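Local coordinates for protein putative esterase aq_1494 (Aquifex aeolicus, PDB 2EGR) that is a putative esterase of the 4-hydroxybenzoyl-CoA thioesterase family and probably hydrolyses acyl-CoA thioesters, at residues P66-N78 against F89-A101. Numbering follows the deposited sequence.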
ATOM      1  N   PRO A  66       6.678  -1.396 -18.648  1.00 21.09           N
ATOM      2  CA  PRO A  66       6.729  -1.415 -17.177  1.00 20.02           C
ATOM      3  C   PRO A  66       7.770  -0.462 -16.597  1.00 20.01           C
ATOM      4  O   PRO A  66       8.671  -0.035 -17.307  1.00 20.08           O
ATOM      5  CB  PRO A  66       7.142  -2.850 -16.870  1.00 20.87           C
ATOM      6  CG  PRO A  66       8.004  -3.224 -18.025  1.00 21.41           C
ATOM      7  CD  PRO A  66       7.298  -2.602 -19.223  1.00 20.19           C
ATOM      8  N   LEU A  67       7.638  -0.182 -15.298  1.00 19.25           N
ATOM      9  CA  LEU A  67       8.675   0.460 -14.509  1.00 18.40           C
ATOM     10  C   LEU A  67       9.226  -0.599 -13.541  1.00 17.95           C
ATOM     11  O   LEU A  67       8.463  -1.443 -13.031  1.00 16.88           O
ATOM     12  CB  LEU A  67       8.102   1.658 -13.758  1.00 17.94           C
ATOM     13  CG  LEU A  67       7.742   2.943 -14.541  1.00 18.38           C
ATOM     14  CD1 LEU A  67       7.010   3.869 -13.597  1.00 20.80           C
ATOM     15  CD2 LEU A  67       9.002   3.594 -15.091  1.00 20.21           C
ATOM     16  N   PHE A  68      10.536  -0.544 -13.312  1.00 17.54           N
ATOM     17  CA  PHE A  68      11.254  -1.504 -12.493  1.00 17.34           C
ATOM     18  C   PHE A  68      11.757  -0.807 -11.245  1.00 16.06           C
ATOM     19  O   PHE A  68      11.840   0.415 -11.210  1.00 16.07           O
ATOM     20  CB  PHE A  68      12.466  -2.068 -13.266  1.00 18.60           C
ATOM     21  CG  PHE A  68      12.102  -2.693 -14.589  1.00 19.56           C
ATOM     22  CD1 PHE A  68      11.163  -3.694 -14.662  1.00 22.50           C
ATOM     23  CD2 PHE A  68      12.719  -2.261 -15.771  1.00 23.59           C
ATOM     24  CE1 PHE A  68      10.798  -4.284 -15.922  1.00 23.81           C
ATOM     25  CE2 PHE A  68      12.383  -2.838 -17.014  1.00 21.59           C
ATOM     26  CZ  PHE A  68      11.427  -3.847 -17.083  1.00 23.24           C
ATOM     27  N   TYR A  69      12.120  -1.590 -10.239  1.00 16.08           N
ATOM     28  CA  TYR A  69      12.769  -1.078  -9.054  1.00 16.13           C
ATOM     29  C   TYR A  69      13.938  -0.174  -9.419  1.00 16.91           C
ATOM     30  O   TYR A  69      14.797  -0.564 -10.217  1.00 17.58           O
ATOM     31  CB  TYR A  69      13.285  -2.220  -8.129  1.00 16.15           C
ATOM     32  CG  TYR A  69      14.168  -1.700  -7.021  1.00 14.99           C
ATOM     33  CD1 TYR A  69      13.711  -0.707  -6.120  1.00 13.15           C
ATOM     34  CD2 TYR A  69      15.493  -2.138  -6.888  1.00 14.07           C
ATOM     35  CE1 TYR A  69      14.573  -0.196  -5.102  1.00 14.24           C
ATOM     36  CE2 TYR A  69      16.318  -1.655  -5.891  1.00 15.48           C
ATOM     37  CZ  TYR A  69      15.860  -0.703  -4.996  1.00 15.82           C
ATOM     38  OH  TYR A  69      16.720  -0.241  -4.028  1.00 16.57           O
ATOM     39  N   ASP A  70      13.952   1.004  -8.778  1.00 16.68           N
ATOM     40  CA  ASP A  70      15.050   1.971  -8.819  1.00 16.94           C
ATOM     41  C   ASP A  70      15.093   2.744 -10.132  1.00 16.64           C
ATOM     42  O   ASP A  70      16.038   3.513 -10.313  1.00 17.78           O
ATOM     43  CB  ASP A  70      16.415   1.315  -8.534  1.00 18.57           C
ATOM     44  CG  ASP A  70      17.361   2.231  -7.750  1.00 20.29           C
ATOM     45  OD1 ASP A  70      16.886   3.084  -7.001  1.00 17.49           O
ATOM     46  OD2 ASP A  70      18.590   2.093  -7.853  1.00 22.72           O
ATOM     47  N   ASP A  71      14.095   2.571 -11.016  1.00 15.46           N
ATOM     48  CA  ASP A  71      13.988   3.376 -12.250  1.00 16.17           C
ATOM     49  C   ASP A  71      13.686   4.815 -11.885  1.00 17.30           C
ATOM     50  O   ASP A  71      12.879   5.079 -10.996  1.00 17.78           O
ATOM     51  CB  ASP A  71      12.885   2.908 -13.200  1.00 15.80           C
ATOM     52  CG  ASP A  71      13.280   1.711 -14.046  1.00 16.91           C
ATOM     53  OD1 ASP A  71      14.467   1.385 -14.128  1.00 18.06           O
ATOM     54  OD2 ASP A  71      12.365   1.136 -14.671  1.00 18.54           O
ATOM     55  N   VAL A  72      14.341   5.751 -12.568  1.00 17.53           N
ATOM     56  CA  VAL A  72      13.971   7.155 -12.448  1.00 18.92           C
ATOM     57  C   VAL A  72      12.969   7.455 -13.562  1.00 18.97           C
ATOM     58  O   VAL A  72      13.187   7.098 -14.731  1.00 19.80           O
ATOM     59  CB  VAL A  72      15.205   8.096 -12.487  1.00 18.83           C
ATOM     60  CG1 VAL A  72      14.745   9.606 -12.435  1.00 21.97           C
ATOM     61  CG2 VAL A  72      16.131   7.778 -11.317  1.00 20.37           C
ATOM     62  N   PHE A  73      11.852   8.058 -13.188  1.00 18.25           N
ATOM     63  CA  PHE A  73      10.797   8.333 -14.129  1.00 18.71           C
ATOM     64  C   PHE A  73      10.261   9.741 -13.870  1.00 19.67           C
ATOM     65  O   PHE A  73      10.574  10.359 -12.852  1.00 20.17           O
ATOM     66  CB  PHE A  73       9.709   7.222 -14.092  1.00 19.62           C
ATOM     67  CG  PHE A  73       8.923   7.201 -12.827  1.00 17.21           C
ATOM     68  CD1 PHE A  73       7.790   7.990 -12.686  1.00 18.92           C
ATOM     69  CD2 PHE A  73       9.350   6.410 -11.749  1.00 20.38           C
ATOM     70  CE1 PHE A  73       7.046   7.985 -11.498  1.00 20.13           C
ATOM     71  CE2 PHE A  73       8.642   6.419 -10.558  1.00 17.55           C
ATOM     72  CZ  PHE A  73       7.494   7.197 -10.427  1.00 18.81           C
ATOM     73  N   GLU A  74       9.504  10.263 -14.827  1.00 20.13           N
ATOM     74  CA  GLU A  74       8.915  11.581 -14.696  1.00 19.61           C
ATOM     75  C   GLU A  74       7.462  11.460 -15.073  1.00 19.06           C
ATOM     76  O   GLU A  74       7.128  10.782 -16.028  1.00 19.68           O
ATOM     77  CB  GLU A  74       9.640  12.608 -15.600  1.00 19.68           C
ATOM     78  CG  GLU A  74      11.104  12.735 -15.234  1.00 21.38           C
ATOM     79  CD  GLU A  74      11.819  13.820 -16.017  1.00 26.21           C
ATOM     80  OE1 GLU A  74      11.361  14.152 -17.121  1.00 22.66           O
ATOM     81  OE2 GLU A  74      12.802  14.370 -15.480  1.00 26.57           O
ATOM     82  N   VAL A  75       6.631  12.112 -14.272  1.00 19.04           N
ATOM     83  CA  VAL A  75       5.229  12.330 -14.547  1.00 18.29           C
ATOM     84  C   VAL A  75       5.092  13.784 -15.061  1.00 18.89           C
ATOM     85  O   VAL A  75       5.376  14.754 -14.324  1.00 19.14           O
ATOM     86  CB  VAL A  75       4.435  12.152 -13.254  1.00 17.73           C
ATOM     87  CG1 VAL A  75       2.942  12.373 -13.489  1.00 18.37           C
ATOM     88  CG2 VAL A  75       4.751  10.754 -12.637  1.00 17.86           C
ATOM     89  N   HIS A  76       4.710  13.916 -16.325  1.00 19.88           N
ATOM     90  CA  HIS A  76       4.453  15.220 -16.931  1.00 21.06           C
ATOM     91  C   HIS A  76       2.947  15.425 -16.907  1.00 21.28           C
ATOM     92  O   HIS A  76       2.179  14.660 -17.558  1.00 21.31           O
ATOM     93  CB  HIS A  76       4.930  15.233 -18.386  1.00 21.57           C
ATOM     94  CG  HIS A  76       6.417  15.189 -18.565  1.00 23.64           C
ATOM     95  ND1 HIS A  76       7.275  14.517 -17.718  1.00 26.03           N
ATOM     96  CD2 HIS A  76       7.198  15.720 -19.536  1.00 22.41           C
ATOM     97  CE1 HIS A  76       8.517  14.638 -18.160  1.00 24.90           C
ATOM     98  NE2 HIS A  76       8.492  15.350 -19.271  1.00 24.92           N
ATOM     99  N   LEU A  77       2.537  16.428 -16.146  1.00 20.66           N
ATOM    100  CA  LEU A  77       1.142  16.738 -15.852  1.00 21.91           C
ATOM    101  C   LEU A  77       0.704  17.904 -16.716  1.00 23.67           C
ATOM    102  O   LEU A  77       1.468  18.864 -16.877  1.00 22.68           O
ATOM    103  CB  LEU A  77       1.049  17.131 -14.364  1.00 21.92           C
ATOM    104  CG  LEU A  77      -0.194  17.535 -13.589  1.00 21.97           C
ATOM    105  CD1 LEU A  77       0.006  17.383 -12.067  1.00 24.69           C
ATOM    106  CD2 LEU A  77      -0.577  18.973 -13.910  1.00 22.13           C
ATOM    107  N   ASN A  78      -0.522  17.833 -17.241  1.00 23.90           N
ATOM    108  CA  ASN A  78      -1.143  18.950 -17.961  1.00 25.57           C
ATOM    109  C   ASN A  78      -2.608  19.143 -17.545  1.00 26.64           C
ATOM    110  O   ASN A  78      -3.326  18.156 -17.385  1.00 25.89           O
ATOM    111  CB  ASN A  78      -1.032  18.710 -19.465  1.00 26.20           C
ATOM    112  CG  ASN A  78      -1.586  19.891 -20.300  1.00 31.16           C
ATOM    113  OD1 ASN A  78      -1.171  21.050 -20.116  1.00 36.79           O
ATOM    114  ND2 ASN A  78      -2.527  19.599 -21.201  1.00 31.22           N
ATOM    115  N   PHE A  89      -6.927  16.529 -15.207  1.00 22.97           N
ATOM    116  CA  PHE A  89      -5.520  16.464 -15.535  1.00 22.36           C
ATOM    117  C   PHE A  89      -5.214  15.306 -16.452  1.00 22.21           C
ATOM    118  O   PHE A  89      -5.847  14.241 -16.348  1.00 21.71           O
ATOM    119  CB  PHE A  89      -4.646  16.295 -14.269  1.00 22.99           C
ATOM    120  CG  PHE A  89      -4.612  17.492 -13.374  1.00 24.26           C
ATOM    121  CD1 PHE A  89      -3.932  18.646 -13.745  1.00 25.91           C
ATOM    122  CD2 PHE A  89      -5.212  17.445 -12.120  1.00 26.37           C
ATOM    123  CE1 PHE A  89      -3.883  19.754 -12.870  1.00 25.18           C
ATOM    124  CE2 PHE A  89      -5.162  18.539 -11.241  1.00 27.59           C
ATOM    125  CZ  PHE A  89      -4.510  19.695 -11.621  1.00 25.33           C
ATOM    126  N   SER A  90      -4.239  15.512 -17.336  1.00 21.26           N
ATOM    127  CA  SER A  90      -3.636  14.433 -18.101  1.00 21.41           C
ATOM    128  C   SER A  90      -2.203  14.223 -17.627  1.00 21.38           C
ATOM    129  O   SER A  90      -1.575  15.136 -17.061  1.00 20.65           O
ATOM    130  CB  SER A  90      -3.727  14.639 -19.624  1.00 23.17           C
ATOM    131  OG  SER A  90      -2.692  15.452 -20.142  1.00 24.12           O
ATOM    132  N   TYR A  91      -1.724  13.003 -17.782  1.00 20.05           N
ATOM    133  CA  TYR A  91      -0.416  12.621 -17.283  1.00 19.76           C
ATOM    134  C   TYR A  91       0.234  11.769 -18.338  1.00 19.97           C
ATOM    135  O   TYR A  91      -0.435  10.903 -18.965  1.00 20.50           O
ATOM    136  CB  TYR A  91      -0.483  11.786 -15.970  1.00 18.71           C
ATOM    137  CG  TYR A  91      -1.368  12.313 -14.891  1.00 18.74           C
ATOM    138  CD1 TYR A  91      -0.857  13.037 -13.839  1.00 17.13           C
ATOM    139  CD2 TYR A  91      -2.718  12.059 -14.906  1.00 18.26           C
ATOM    140  CE1 TYR A  91      -1.680  13.515 -12.828  1.00 16.33           C
ATOM    141  CE2 TYR A  91      -3.550  12.528 -13.918  1.00 15.26           C
ATOM    142  CZ  TYR A  91      -3.039  13.262 -12.892  1.00 13.55           C
ATOM    143  OH  TYR A  91      -3.883  13.678 -11.931  1.00 15.90           O
ATOM    144  N   ILE A  92       1.522  12.010 -18.576  1.00 18.98           N
ATOM    145  CA  ILE A  92       2.356  11.069 -19.295  1.00 20.01           C
ATOM    146  C   ILE A  92       3.538  10.668 -18.414  1.00 19.90           C
ATOM    147  O   ILE A  92       4.214  11.521 -17.839  1.00 18.23           O
ATOM    148  CB  ILE A  92       2.890  11.616 -20.672  1.00 21.11           C
ATOM    149  CG1 ILE A  92       1.715  12.073 -21.539  1.00 23.46           C
ATOM    150  CG2 ILE A  92       3.665  10.532 -21.397  1.00 22.13           C
ATOM    151  CD1 ILE A  92       2.046  13.238 -22.487  1.00 29.31           C
ATOM    152  N   VAL A  93       3.740   9.366 -18.286  1.00 19.22           N
ATOM    153  CA  VAL A  93       4.871   8.860 -17.512  1.00 19.15           C
ATOM    154  C   VAL A  93       6.008   8.536 -18.445  1.00 19.55           C
ATOM    155  O   VAL A  93       5.874   7.674 -19.327  1.00 20.83           O
ATOM    156  CB  VAL A  93       4.489   7.626 -16.667  1.00 18.97           C
ATOM    157  CG1 VAL A  93       5.745   7.120 -15.890  1.00 18.17           C
ATOM    158  CG2 VAL A  93       3.329   7.977 -15.722  1.00 17.61           C
ATOM    159  N   PHE A  94       7.124   9.249 -18.279  1.00 19.84           N
ATOM    160  CA  PHE A  94       8.321   9.012 -19.083  1.00 21.09           C
ATOM    161  C   PHE A  94       9.422   8.285 -18.348  1.00 22.15           C
ATOM    162  O   PHE A  94       9.710   8.572 -17.185  1.00 21.64           O
ATOM    163  CB  PHE A  94       8.905  10.342 -19.594  1.00 21.39           C
ATOM    164  CG  PHE A  94       8.086  10.979 -20.674  1.00 20.41           C
ATOM    165  CD1 PHE A  94       8.180  10.524 -21.993  1.00 23.49           C
ATOM    166  CD2 PHE A  94       7.215  12.011 -20.376  1.00 22.19           C
ATOM    167  CE1 PHE A  94       7.409  11.112 -23.002  1.00 23.18           C
ATOM    168  CE2 PHE A  94       6.443  12.607 -21.377  1.00 22.81           C
ATOM    169  CZ  PHE A  94       6.548  12.155 -22.686  1.00 21.32           C
ATOM    170  N   LYS A  95      10.063   7.361 -19.053  1.00 23.49           N
ATOM    171  CA  LYS A  95      11.315   6.775 -18.606  1.00 24.47           C
ATOM    172  C   LYS A  95      12.333   6.838 -19.753  1.00 25.90           C
ATOM    173  O   LYS A  95      12.134   6.259 -20.825  1.00 24.70           O
ATOM    174  CB  LYS A  95      11.057   5.334 -18.147  1.00 25.11           C
ATOM    175  CG  LYS A  95      12.288   4.490 -17.847  1.00 24.66           C
ATOM    176  CD  LYS A  95      11.857   3.010 -17.747  1.00 25.28           C
ATOM    177  CE  LYS A  95      13.050   2.110 -17.692  1.00 27.65           C
ATOM    178  NZ  LYS A  95      12.786   0.657 -17.382  1.00 27.77           N
ATOM    179  N   GLU A  96      13.434   7.536 -19.507  1.00 28.56           N
ATOM    180  CA  GLU A  96      14.408   7.821 -20.558  1.00 30.83           C
ATOM    181  C   GLU A  96      13.653   8.491 -21.729  1.00 31.46           C
ATOM    182  O   GLU A  96      12.902   9.434 -21.497  1.00 32.12           O
ATOM    183  CB  GLU A  96      15.221   6.569 -20.894  1.00 31.72           C
ATOM    184  CG  GLU A  96      16.379   6.443 -19.889  1.00 36.83           C
ATOM    185  CD  GLU A  96      16.797   5.027 -19.568  1.00 42.65           C
ATOM    186  OE1 GLU A  96      15.950   4.107 -19.531  1.00 45.72           O
ATOM    187  OE2 GLU A  96      18.004   4.837 -19.313  1.00 46.60           O
ATOM    188  N   ASP A  97      13.786   8.062 -22.964  1.00 32.37           N
ATOM    189  CA  ASP A  97      13.075   8.882 -23.969  1.00 34.57           C
ATOM    190  C   ASP A  97      11.550   8.609 -24.007  1.00 32.98           C
ATOM    191  O   ASP A  97      10.776   9.320 -24.680  1.00 32.88           O
ATOM    192  CB  ASP A  97      13.726   8.770 -25.367  1.00 35.63           C
ATOM    193  CG  ASP A  97      14.819   9.835 -25.611  1.00 40.27           C
ATOM    194  OD1 ASP A  97      15.336   9.914 -26.758  1.00 43.40           O
ATOM    195  OD2 ASP A  97      15.164  10.588 -24.659  1.00 45.95           O
ATOM    196  N   ILE A  98      11.126   7.615 -23.227  1.00 31.47           N
ATOM    197  CA  ILE A  98       9.987   6.783 -23.610  1.00 29.98           C
ATOM    198  C   ILE A  98       8.754   6.961 -22.743  1.00 28.94           C
ATOM    199  O   ILE A  98       8.839   6.890 -21.511  1.00 28.19           O
ATOM    200  CB  ILE A  98      10.400   5.270 -23.656  1.00 30.56           C
ATOM    201  CG1 ILE A  98      11.712   5.042 -24.442  1.00 32.25           C
ATOM    202  CG2 ILE A  98       9.228   4.386 -24.145  1.00 30.69           C
ATOM    203  CD1 ILE A  98      11.750   5.614 -25.858  1.00 34.66           C
ATOM    204  N   ALA A  99       7.618   7.196 -23.399  1.00 26.88           N
ATOM    205  CA  ALA A  99       6.316   7.169 -22.730  1.00 26.05           C
ATOM    206  C   ALA A  99       5.938   5.730 -22.345  1.00 25.74           C
ATOM    207  O   ALA A  99       5.720   4.849 -23.199  1.00 25.21           O
ATOM    208  CB  ALA A  99       5.241   7.829 -23.586  1.00 26.09           C
ATOM    209  N   VAL A 100       5.861   5.517 -21.036  1.00 24.46           N
ATOM    210  CA  VAL A 100       5.712   4.204 -20.432  1.00 23.95           C
ATOM    211  C   VAL A 100       4.233   3.997 -19.996  1.00 22.73           C
ATOM    212  O   VAL A 100       3.754   2.857 -19.857  1.00 21.78           O
ATOM    213  CB  VAL A 100       6.780   4.159 -19.280  1.00 24.67           C
ATOM    214  CG1 VAL A 100       6.240   3.883 -17.927  1.00 26.58           C
ATOM    215  CG2 VAL A 100       8.046   3.390 -19.675  1.00 24.50           C
ATOM    216  N   ALA A 101       3.520   5.103 -19.781  1.00 20.81           N
ATOM    217  CA  ALA A 101       2.092   5.077 -19.503  1.00 21.74           C
ATOM    218  C   ALA A 101       1.476   6.445 -19.734  1.00 22.32           C
ATOM    219  O   ALA A 101       2.179   7.477 -19.713  1.00 23.66           O
ATOM    220  CB  ALA A 101       1.832   4.610 -18.038  1.00 20.94           C
TER
HETATM  221  O   HOH W   1      10.564  -0.151 -19.304  1.00 28.61           O
HETATM  222  O   HOH W   2      13.654   8.590 -16.932  1.00 35.47           O
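Lys95 runs fully extended from the end of strand 89-95, CG anti to its backbone N (chi1 171°), past Leu67 to a salt bridge with Asp71, Lys95 NZ to Asp71 OD2 2.8 Å. Phe68 N donates to Asp71 OD2, also at 2.8 Å, from the opposite face of the carboxylate plane; this bond braces the 68-71 type II turn and fixes the carboxylate, while Lys95 links the turn to strand 89-95. Lys95 NZ also lies 3.3 Å from Phe68 CD2, and a water links it to Pro66 O. Farther along, six backbone hydrogen bonds pair strands 72-78 and 89-95 antiparallel. On one side of this ladder, Phe94 turns an edge to the face of His76 in a T-shaped stack, centroids 4.7 Å apart and planes at 57°, with CD2 over the centre of the imidazole. Glu74, on the same side, reaches Arg6. The other side carries Val75, Leu77, Tyr91 and Val93: Val75 CG1 meets the edge of Tyr91 at CD1 (3.9 Å), and Tyr91 OH bonds Thr105. Leu77 CD2 packs on Phe89 CD1 (3.4 Å). Helix 22-39 covers this side through Phe29. A hairpin of a curled antiparallel sheet packing one face on a long central helix is characteristic of the hot-dog fold, consistent with the thioesterase family.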